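PDB 2QF7: pyruvate carboxylase protein from Rhizobium etli, which belongs to the large multidomain biotin-dependent carboxylases, in which a biotin carboxylase portion with an ATP-grasp fold, a TIM-barrel portion and a biotin-carrying portion share one chain. Local coordinates for residues K16-N21 against R87-S92; V41-E46 against D83-V88; Q884-I889 against E927-M932. All coordinates share one frame; numbering follows the deposited sequence. Where two conformers were deposited one is given.

Contact 1: residues K16-N21 against R87-S92; sequences KILVAN and RVAKLS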
loop_
_atom_site.group_PDB
_atom_site.type_symbol
_atom_site.label_atom_id
_atom_site.label_comp_id
_atom_site.label_asym_id
_atom_site.label_seq_id
_atom_site.Cartn_x
_atom_site.Cartn_y
_atom_site.Cartn_z
ATOM N N LYS A 16 28.570 -35.581 -36.455
ATOM C CA LYS A 16 27.908 -34.332 -36.055
ATOM C C LYS A 16 26.893 -33.898 -37.105
ATOM O O LYS A 16 27.238 -33.704 -38.256
ATOM C CB LYS A 16 28.914 -33.194 -35.822
ATOM C CG LYS A 16 28.268 -31.914 -35.229
ATOM C CD LYS A 16 29.296 -30.783 -34.997
ATOM C CE LYS A 16 30.120 -30.982 -33.710
ATOM N NZ LYS A 16 30.926 -29.748 -33.407
ATOM N N ILE A 17 25.647 -33.724 -36.690
ATOM C CA ILE A 17 24.602 -33.302 -37.619
ATOM C C ILE A 17 24.067 -31.931 -37.209
ATOM O O ILE A 17 23.626 -31.758 -36.053
ATOM C CB ILE A 17 23.407 -34.319 -37.626
ATOM C CG1 ILE A 17 23.834 -35.657 -38.243
ATOM C CG2 ILE A 17 22.124 -33.739 -38.343
ATOM C CD1 ILE A 17 22.804 -36.759 -37.935
ATOM N N LEU A 18 24.064 -30.991 -38.152
ATOM C CA LEU A 18 23.289 -29.762 -37.984
ATOM C C LEU A 18 21.856 -29.924 -38.477
ATOM O O LEU A 18 21.607 -30.383 -39.594
ATOM C CB LEU A 18 23.940 -28.576 -38.698
ATOM C CG LEU A 18 23.142 -27.294 -38.553
ATOM C CD1 LEU A 18 24.079 -26.126 -38.290
ATOM C CD2 LEU A 18 22.313 -27.046 -39.818
ATOM N N VAL A 19 20.900 -29.528 -37.653
ATOM C CA VAL A 19 19.514 -29.561 -38.089
ATOM C C VAL A 19 19.135 -28.206 -38.567
ATOM O O VAL A 19 19.093 -27.224 -37.777
ATOM C CB VAL A 19 18.530 -30.091 -36.981
ATOM C CG1 VAL A 19 17.080 -30.124 -37.505
ATOM C CG2 VAL A 19 18.904 -31.485 -36.574
ATOM N N ALA A 20 18.886 -28.127 -39.874
ATOM C CA ALA A 20 18.526 -26.849 -40.478
ATOM C C ALA A 20 17.005 -26.654 -40.347
ATOM O O ALA A 20 16.288 -26.588 -41.350
ATOM C CB ALA A 20 19.021 -26.759 -41.972
ATOM N N ASN A 21 16.535 -26.592 -39.102
ATOM C CA ASN A 21 15.121 -26.450 -38.808
ATOM C C ASN A 21 14.890 -25.960 -37.333
ATOM O O ASN A 21 15.810 -25.509 -36.669
ATOM C CB ASN A 21 14.416 -27.798 -39.089
ATOM C CG ASN A 21 13.032 -27.631 -39.728
ATOM O OD1 ASN A 21 12.131 -27.030 -39.138
ATOM N ND2 ASN A 21 12.876 -28.153 -40.949
ATOM N N ARG A 87 27.177 -21.255 -43.521
ATOM C CA ARG A 87 28.122 -20.571 -42.612
ATOM C C ARG A 87 28.216 -21.255 -41.235
ATOM O O ARG A 87 29.313 -21.553 -40.770
ATOM C CB ARG A 87 27.766 -19.092 -42.443
ATOM C CG ARG A 87 28.662 -18.354 -41.415
ATOM C CD ARG A 87 28.183 -16.906 -41.122
ATOM N NE ARG A 87 26.851 -16.937 -40.515
ATOM C CZ ARG A 87 26.587 -17.049 -39.217
ATOM N NH1 ARG A 87 27.563 -17.159 -38.327
ATOM N NH2 ARG A 87 25.327 -17.075 -38.800
ATOM N N VAL A 88 27.079 -21.497 -40.576
ATOM C CA VAL A 88 27.104 -22.146 -39.268
ATOM C C VAL A 88 27.487 -23.638 -39.346
ATOM O O VAL A 88 28.119 -24.179 -38.417
ATOM C CB VAL A 88 25.795 -21.887 -38.398
ATOM C CG1 VAL A 88 25.526 -20.384 -38.235
ATOM C CG2 VAL A 88 24.647 -22.497 -38.988
ATOM N N ALA A 89 27.100 -24.310 -40.430
ATOM C CA ALA A 89 27.522 -25.700 -40.629
ATOM C C ALA A 89 29.064 -25.809 -40.712
ATOM O O ALA A 89 29.674 -26.680 -40.083
ATOM C CB ALA A 89 26.875 -26.264 -41.811
ATOM N N LYS A 90 29.688 -24.894 -41.443
ATOM C CA LYS A 90 31.148 -24.797 -41.482
ATOM C C LYS A 90 31.759 -24.480 -40.120
ATOM O O LYS A 90 32.659 -25.193 -39.665
ATOM C CB LYS A 90 31.576 -23.767 -42.514
ATOM C CG LYS A 90 31.457 -24.274 -43.925
ATOM C CD LYS A 90 31.862 -23.184 -44.897
ATOM C CE LYS A 90 32.063 -23.751 -46.283
ATOM N NZ LYS A 90 31.985 -22.663 -47.290
ATOM N N LEU A 91 31.261 -23.429 -39.461
ATOM C CA LEU A 91 31.744 -23.020 -38.131
ATOM C C LEU A 91 31.763 -24.204 -37.191
ATOM O O LEU A 91 32.736 -24.438 -36.475
ATOM C CB LEU A 91 30.801 -21.989 -37.493
ATOM C CG LEU A 91 31.182 -20.533 -37.330
ATOM C CD1 LEU A 91 30.303 -19.954 -36.217
ATOM C CD2 LEU A 91 32.696 -20.344 -37.004
ATOM N N SER A 92 30.671 -24.947 -37.197
ATOM C CA SER A 92 30.493 -26.006 -36.238
ATOM C C SER A 92 31.218 -27.325 -36.574
ATOM O O SER A 92 31.331 -28.194 -35.703
ATOM C CB SER A 92 28.998 -26.267 -36.030
ATOM O OG SER A 92 28.491 -26.925 -37.171
#

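Contact 2: residues V41-E46 against D83-V88; sequences VAIWAE and DEVIRV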
loop_
_atom_site.group_PDB
_atom_site.type_symbol
_atom_site.label_atom_id
_atom_site.label_comp_id
_atom_site.label_asym_id
_atom_site.label_seq_id
_atom_site.Cartn_x
_atom_site.Cartn_y
_atom_site.Cartn_z
ATOM N N VAL A 41 23.735 -30.021 -33.746
ATOM C CA VAL A 41 23.884 -28.572 -33.779
ATOM C C VAL A 41 22.513 -28.002 -34.084
ATOM O O VAL A 41 21.900 -28.399 -35.055
ATOM C CB VAL A 41 24.871 -28.070 -34.883
ATOM C CG1 VAL A 41 25.151 -26.554 -34.733
ATOM C CG2 VAL A 41 26.191 -28.856 -34.884
ATOM N N ALA A 42 22.049 -27.080 -33.231
ATOM C CA ALA A 42 20.845 -26.250 -33.491
ATOM C C ALA A 42 21.148 -24.879 -34.096
ATOM O O ALA A 42 22.207 -24.268 -33.834
ATOM C CB ALA A 42 20.027 -26.061 -32.221
ATOM N N ILE A 43 20.228 -24.396 -34.929
ATOM C CA ILE A 43 20.258 -22.993 -35.368
ATOM C C ILE A 43 19.002 -22.285 -34.905
ATOM O O ILE A 43 17.941 -22.909 -34.740
ATOM C CB ILE A 43 20.435 -22.832 -36.889
ATOM C CG1 ILE A 43 19.293 -23.536 -37.646
ATOM C CG2 ILE A 43 21.791 -23.401 -37.306
ATOM C CD1 ILE A 43 19.253 -23.167 -39.090
ATOM N N TRP A 44 19.137 -21.006 -34.627
ATOM C CA TRP A 44 18.011 -20.229 -34.139
ATOM C C TRP A 44 18.077 -18.794 -34.670
ATOM O O TRP A 44 19.149 -18.158 -34.746
ATOM C CB TRP A 44 17.918 -20.271 -32.593
ATOM C CG TRP A 44 19.209 -19.828 -31.886
ATOM C CD1 TRP A 44 20.314 -20.602 -31.650
ATOM C CD2 TRP A 44 19.509 -18.523 -31.324
ATOM N NE1 TRP A 44 21.297 -19.859 -30.999
ATOM C CE2 TRP A 44 20.822 -18.589 -30.779
ATOM C CE3 TRP A 44 18.808 -17.310 -31.246
ATOM C CZ2 TRP A 44 21.433 -17.496 -30.155
ATOM C CZ3 TRP A 44 19.425 -16.218 -30.617
ATOM C CH2 TRP A 44 20.729 -16.317 -30.094
ATOM N N ALA A 45 16.906 -18.303 -35.060
ATOM C CA ALA A 45 16.687 -16.890 -35.367
ATOM C C ALA A 45 16.443 -16.159 -34.051
ATOM O O ALA A 45 15.953 -16.764 -33.082
ATOM C CB ALA A 45 15.448 -16.773 -36.265
ATOM N N GLU A 46 16.731 -14.855 -34.021
ATOM C CA GLU A 46 16.513 -14.013 -32.845
ATOM C C GLU A 46 15.110 -14.163 -32.252
ATOM O O GLU A 46 14.946 -14.252 -31.033
ATOM C CB GLU A 46 16.808 -12.542 -33.206
ATOM C CG GLU A 46 16.536 -11.502 -32.109
ATOM C CD GLU A 46 17.455 -11.636 -30.882
ATOM O OE1 GLU A 46 18.538 -12.265 -30.996
ATOM O OE2 GLU A 46 17.076 -11.116 -29.803
ATOM N N ASP A 83 22.960 -19.304 -47.296
ATOM C CA ASP A 83 24.217 -18.726 -46.834
ATOM C C ASP A 83 24.418 -18.801 -45.297
ATOM O O ASP A 83 25.483 -19.193 -44.833
ATOM C CB ASP A 83 24.338 -17.293 -47.344
ATOM C CG ASP A 83 24.687 -17.220 -48.847
ATOM O OD1 ASP A 83 25.027 -18.264 -49.456
ATOM O OD2 ASP A 83 24.617 -16.096 -49.403
ATOM N N GLU A 84 23.399 -18.452 -44.525
ATOM C CA GLU A 84 23.469 -18.580 -43.070
ATOM C C GLU A 84 23.629 -20.025 -42.595
ATOM O O GLU A 84 24.428 -20.309 -41.703
ATOM C CB GLU A 84 22.263 -17.907 -42.395
ATOM C CG GLU A 84 22.400 -16.347 -42.374
ATOM C CD GLU A 84 23.533 -15.894 -41.457
ATOM O OE1 GLU A 84 23.305 -15.766 -40.232
ATOM O OE2 GLU A 84 24.653 -15.689 -41.948
ATOM N N VAL A 85 22.842 -20.923 -43.170
ATOM C CA VAL A 85 22.901 -22.338 -42.801
ATOM C C VAL A 85 24.287 -22.935 -43.065
ATOM O O VAL A 85 24.876 -23.531 -42.163
ATOM C CB VAL A 85 21.746 -23.141 -43.457
ATOM C CG1 VAL A 85 21.897 -24.652 -43.211
ATOM C CG2 VAL A 85 20.406 -22.629 -42.886
ATOM N N ILE A 86 24.799 -22.759 -44.283
ATOM C CA ILE A 86 26.147 -23.207 -44.646
ATOM C C ILE A 86 27.249 -22.574 -43.743
ATOM O O ILE A 86 28.137 -23.294 -43.232
ATOM C CB ILE A 86 26.429 -22.951 -46.147
ATOM C CG1 ILE A 86 25.503 -23.818 -47.047
ATOM C CG2 ILE A 86 27.904 -23.168 -46.485
ATOM C CD1 ILE A 86 25.329 -25.255 -46.593
ATOM N N ARG A 87 27.177 -21.255 -43.521
ATOM C CA ARG A 87 28.122 -20.571 -42.612
ATOM C C ARG A 87 28.216 -21.255 -41.235
ATOM O O ARG A 87 29.313 -21.553 -40.770
ATOM C CB ARG A 87 27.766 -19.092 -42.443
ATOM C CG ARG A 87 28.662 -18.354 -41.415
ATOM C CD ARG A 87 28.183 -16.906 -41.122
ATOM N NE ARG A 87 26.851 -16.937 -40.515
ATOM C CZ ARG A 87 26.587 -17.049 -39.217
ATOM N NH1 ARG A 87 27.563 -17.159 -38.327
ATOM N NH2 ARG A 87 25.327 -17.075 -38.800
ATOM N N VAL A 88 27.079 -21.497 -40.576
ATOM C CA VAL A 88 27.104 -22.146 -39.268
ATOM C C VAL A 88 27.487 -23.638 -39.346
ATOM O O VAL A 88 28.119 -24.179 -38.417
ATOM C CB VAL A 88 25.795 -21.887 -38.398
ATOM C CG1 VAL A 88 25.526 -20.384 -38.235
ATOM C CG2 VAL A 88 24.647 -22.497 -38.988
#

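Contact 3: residues Q884-I889 against E927-M932; sequences QMFGDI and ESVVSM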
loop_
_atom_site.group_PDB
_atom_site.type_symbol
_atom_site.label_atom_id
_atom_site.label_comp_id
_atom_site.label_asym_id
_atom_site.label_seq_id
_atom_site.Cartn_x
_atom_site.Cartn_y
_atom_site.Cartn_z
ATOM N N GLN A 884 -55.102 1.109 17.080
ATOM C CA GLN A 884 -56.489 1.400 17.452
ATOM C C GLN A 884 -57.121 2.397 16.476
ATOM O O GLN A 884 -58.303 2.285 16.126
ATOM C CB GLN A 884 -56.589 1.962 18.889
ATOM C CG GLN A 884 -56.287 0.942 20.035
ATOM C CD GLN A 884 -57.221 -0.277 20.066
ATOM O OE1 GLN A 884 -58.390 -0.218 19.652
ATOM N NE2 GLN A 884 -56.690 -1.398 20.539
ATOM N N MET A 885 -56.341 3.375 16.035
ATOM C CA MET A 885 -56.800 4.356 15.031
ATOM C C MET A 885 -57.280 3.700 13.718
ATOM O O MET A 885 -58.267 4.143 13.120
ATOM C CB MET A 885 -55.704 5.387 14.748
ATOM C CG MET A 885 -56.090 6.390 13.669
ATOM S SD MET A 885 -54.757 7.546 13.366
ATOM C CE MET A 885 -53.661 6.501 12.433
ATOM N N PHE A 886 -56.554 2.677 13.269
ATOM C CA PHE A 886 -56.912 1.873 12.089
ATOM C C PHE A 886 -58.092 0.935 12.345
ATOM O O PHE A 886 -58.576 0.277 11.417
ATOM C CB PHE A 886 -55.690 1.068 11.605
ATOM C CG PHE A 886 -54.613 1.914 10.971
ATOM C CD1 PHE A 886 -54.915 2.742 9.889
ATOM C CD2 PHE A 886 -53.290 1.855 11.423
ATOM C CE1 PHE A 886 -53.939 3.536 9.286
ATOM C CE2 PHE A 886 -52.290 2.617 10.814
ATOM C CZ PHE A 886 -52.640 3.483 9.732
ATOM N N GLY A 887 -58.578 0.892 13.590
ATOM C CA GLY A 887 -59.770 0.110 13.923
ATOM C C GLY A 887 -59.454 -1.146 14.731
ATOM O O GLY A 887 -60.384 -1.935 15.030
ATOM N N ASP A 888 -58.172 -1.313 15.111
ATOM C CA ASP A 888 -57.657 -2.482 15.839
ATOM C C ASP A 888 -57.572 -3.663 14.873
ATOM O O ASP A 888 -58.553 -4.381 14.631
ATOM C CB ASP A 888 -58.478 -2.811 17.115
ATOM C CG ASP A 888 -57.776 -3.832 18.014
ATOM O OD1 ASP A 888 -56.646 -4.293 17.655
ATOM O OD2 ASP A 888 -58.357 -4.185 19.075
ATOM N N ILE A 889 -56.416 -3.798 14.231
ATOM C CA ILE A 889 -56.302 -4.695 13.113
ATOM C C ILE A 889 -55.249 -5.773 13.373
ATOM O O ILE A 889 -54.403 -5.659 14.272
ATOM C CB ILE A 889 -55.931 -3.951 11.815
ATOM C CG1 ILE A 889 -54.606 -3.175 11.978
ATOM C CG2 ILE A 889 -57.082 -3.020 11.354
ATOM C CD1 ILE A 889 -53.945 -2.754 10.664
ATOM N N GLU A 927 -47.133 6.464 2.179
ATOM C CA GLU A 927 -47.673 5.743 1.002
ATOM C C GLU A 927 -48.301 4.417 1.374
ATOM O O GLU A 927 -49.287 3.954 0.754
ATOM C CB GLU A 927 -46.523 5.441 0.018
ATOM C CG GLU A 927 -46.928 5.063 -1.426
ATOM C CD GLU A 927 -47.255 3.578 -1.649
ATOM O OE1 GLU A 927 -46.796 2.700 -0.868
ATOM O OE2 GLU A 927 -47.980 3.291 -2.639
ATOM N N SER A 928 -47.680 3.741 2.351
ATOM C CA SER A 928 -48.161 2.443 2.777
ATOM C C SER A 928 -49.535 2.578 3.438
ATOM O O SER A 928 -50.367 1.686 3.329
ATOM C CB SER A 928 -47.173 1.763 3.748
ATOM O OG SER A 928 -47.057 2.563 4.909
ATOM N N VAL A 929 -49.738 3.668 4.146
ATOM C CA VAL A 929 -50.997 3.976 4.809
ATOM C C VAL A 929 -52.086 4.319 3.805
ATOM O O VAL A 929 -53.209 3.793 3.908
ATOM C CB VAL A 929 -50.806 5.102 5.854
ATOM C CG1 VAL A 929 -52.143 5.535 6.445
ATOM C CG2 VAL A 929 -49.822 4.588 6.963
ATOM N N VAL A 930 -51.747 5.177 2.838
ATOM C CA VAL A 930 -52.688 5.546 1.779
ATOM C C VAL A 930 -53.138 4.278 1.056
ATOM O O VAL A 930 -54.319 4.083 0.869
ATOM C CB VAL A 930 -52.112 6.585 0.772
ATOM C CG1 VAL A 930 -53.154 6.910 -0.349
ATOM C CG2 VAL A 930 -51.697 7.864 1.510
ATOM N N SER A 931 -52.183 3.430 0.685
ATOM C CA SER A 931 -52.463 2.218 -0.076
ATOM C C SER A 931 -53.322 1.223 0.712
ATOM O O SER A 931 -54.221 0.601 0.154
ATOM C CB SER A 931 -51.141 1.593 -0.513
ATOM O OG SER A 931 -51.321 0.272 -0.944
ATOM N N MET A 932 -53.030 1.053 2.008
ATOM C CA MET A 932 -53.851 0.208 2.869
ATOM C C MET A 932 -55.297 0.720 2.977
ATOM O O MET A 932 -56.252 -0.057 2.845
ATOM C CB MET A 932 -53.245 0.098 4.280
ATOM C CG MET A 932 -54.028 -0.875 5.139
ATOM S SD MET A 932 -53.244 -1.280 6.689
ATOM C CE MET A 932 -53.678 0.211 7.570
#

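Contact 1: residues K16-N21 against R87-S92
Lys16 reaches from the start of strand 16-19 to the backbone of Ser92, toward the C-terminal side of helix 82-92. With CG anti to the backbone N (chi1 -173°), the lysine runs out straight and then bends at chi3, so that its aliphatic part passes alongside the serine carbonyl before the ammonium group meets it. CD lies 3.4 Å from Ser92 O, and NZ donates to the same oxygen at 2.8 Å, nearly in line with the C=O bond (163° at the oxygen). The strongest polar partner of NZ is the carboxylate of Glu59, with which it forms a salt bridge, so the ammonium group is shared between a carboxylate and a backbone carbonyl. Ile17 points to the other side of the sheet and packs on Ala33 of helix 23-35. Leu18 turns back to helix 82-92. Its CG, also anti to the backbone N, carries CD1 into the helix surface, where CD1 meets Val88 CG2 at 3.7 Å and Ala89 CB at 4.5 Å. The leucine and valine side chains stand roughly perpendicular, touching methyl to methyl. Beyond the strand, Ala20 forms the centre of an inverse gamma turn, which leads to Asn21, whose ND2 donates to the carbonyls of Pro99 and Tyr101. The axes of the strand and helix segments pass 9.4 Å apart and run nearly antiparallel, at 157°. Such a disposition illustrates how an alpha/beta sheet is covered: helix 82-92 runs back against the strand direction before the chain enters strand 96-98, the parallel neighbour of 16-19. A middle strand dressed on both faces by helices is characteristic of three-layer alpha/beta folds, here the Rossmann-like one that opens the biotin carboxylase part.

Contact 2: residues V41-E46 against D83-V88
Ile43 and Val88 press together where strand 39-44 of the Rossmann-like parallel sheet is covered by helix 82-92, and they bury most of the surface in this wholly apolar contact. The isoleucine offers two branches to two helix residues. Its CG2 butts against Val88 CG2 at 3.4 Å, tighter than usual for two methyl groups, with the side chains crossing at about a right angle. The other branch serves the preceding helical turn: with chi1 at 59°, CG1 is held between the backbone N and the carbonyl carbon, and CD1 extends from it to within 4.0 Å of Val85 CG2. Val85 and Val88, three residues apart, therefore present two methyl groups, and the forked isoleucine meets one with each branch. The apolar packing continues beyond the two segments, since Ile43 also packs on Leu18 and Val85 on Phe110 of helix 108-116. Next to this apolar patch the helix carries an internal salt bridge. Glu84 is anchored by Gly64 N at OE1 and His68 NE2 at OE2, while Arg87 has a further acceptor in Gln62 O. Arg87 grips the carboxylate side-on, NH2 to Glu84 OE1 at 2.8 Å and NE to Glu84 OE2 at 2.9 Å, each oxygen approached from above the carboxylate plane, and Val88 CG1 lies against one face of the guanidinium near its rim.

Contact 3: residues Q884-I889 against E927-M932
Phe886 lays one face of its ring over the terminal methyl of Met932, joining the end of helix 872-885 to helix 927-934 in the largely helical part of the conserved carboxylase domain. The contact is a CH-pi interaction: Met932 CE sits 3.7 Å from the centroid of the Phe886 ring, 14° off the normal and displaced toward the CD1 side. A bend at chi3 (78°) tips that methyl onto the aromatic face and sets SD farther out above it, giving a long Met-aromatic contact. Met885 CE lies over the opposite face, also offset, so two methionine methyls flank the phenylalanine. Val929, one turn before Met932, takes the edge instead, with CG1 close to the ring plane and 3.9 Å from Phe886 CZ. The path of the backbone here follows from a Schellman motif. Gly887, at a positive phi of 108°, ends the helix, its N bonding back to Gln884 O, and the chain turns so that Ile889 comes round to the same methionine. Trp944 touches both Ile889 and Met932 from beyond the segments. Across the contact, Ile889 CD1 stands 4.3 Å from Met932 CE.

From the N terminus, the chain leaves strand 16-19 and returns through helix 82-92 to close contact 1. Contact 2 spans a shorter stretch within that loop, from strand 39-44 to the same helix, and the two share Arg87 and Val88. Strands 16-19 and 39-44 are neighbours in one parallel sheet, so the two contacts, with centres about 6 Å apart, form a continuous layer: Leu18 CD1 meets Ile43 CG2 at 3.7 Å. Contact 3 opens and closes much later, neither nesting nor crossing with the others. It ties the C-terminal end of helix 872-885 and the loop after it to helix 927-934, its centre about 97 Å from that of contact 1 and about 93 Å from that of contact 2.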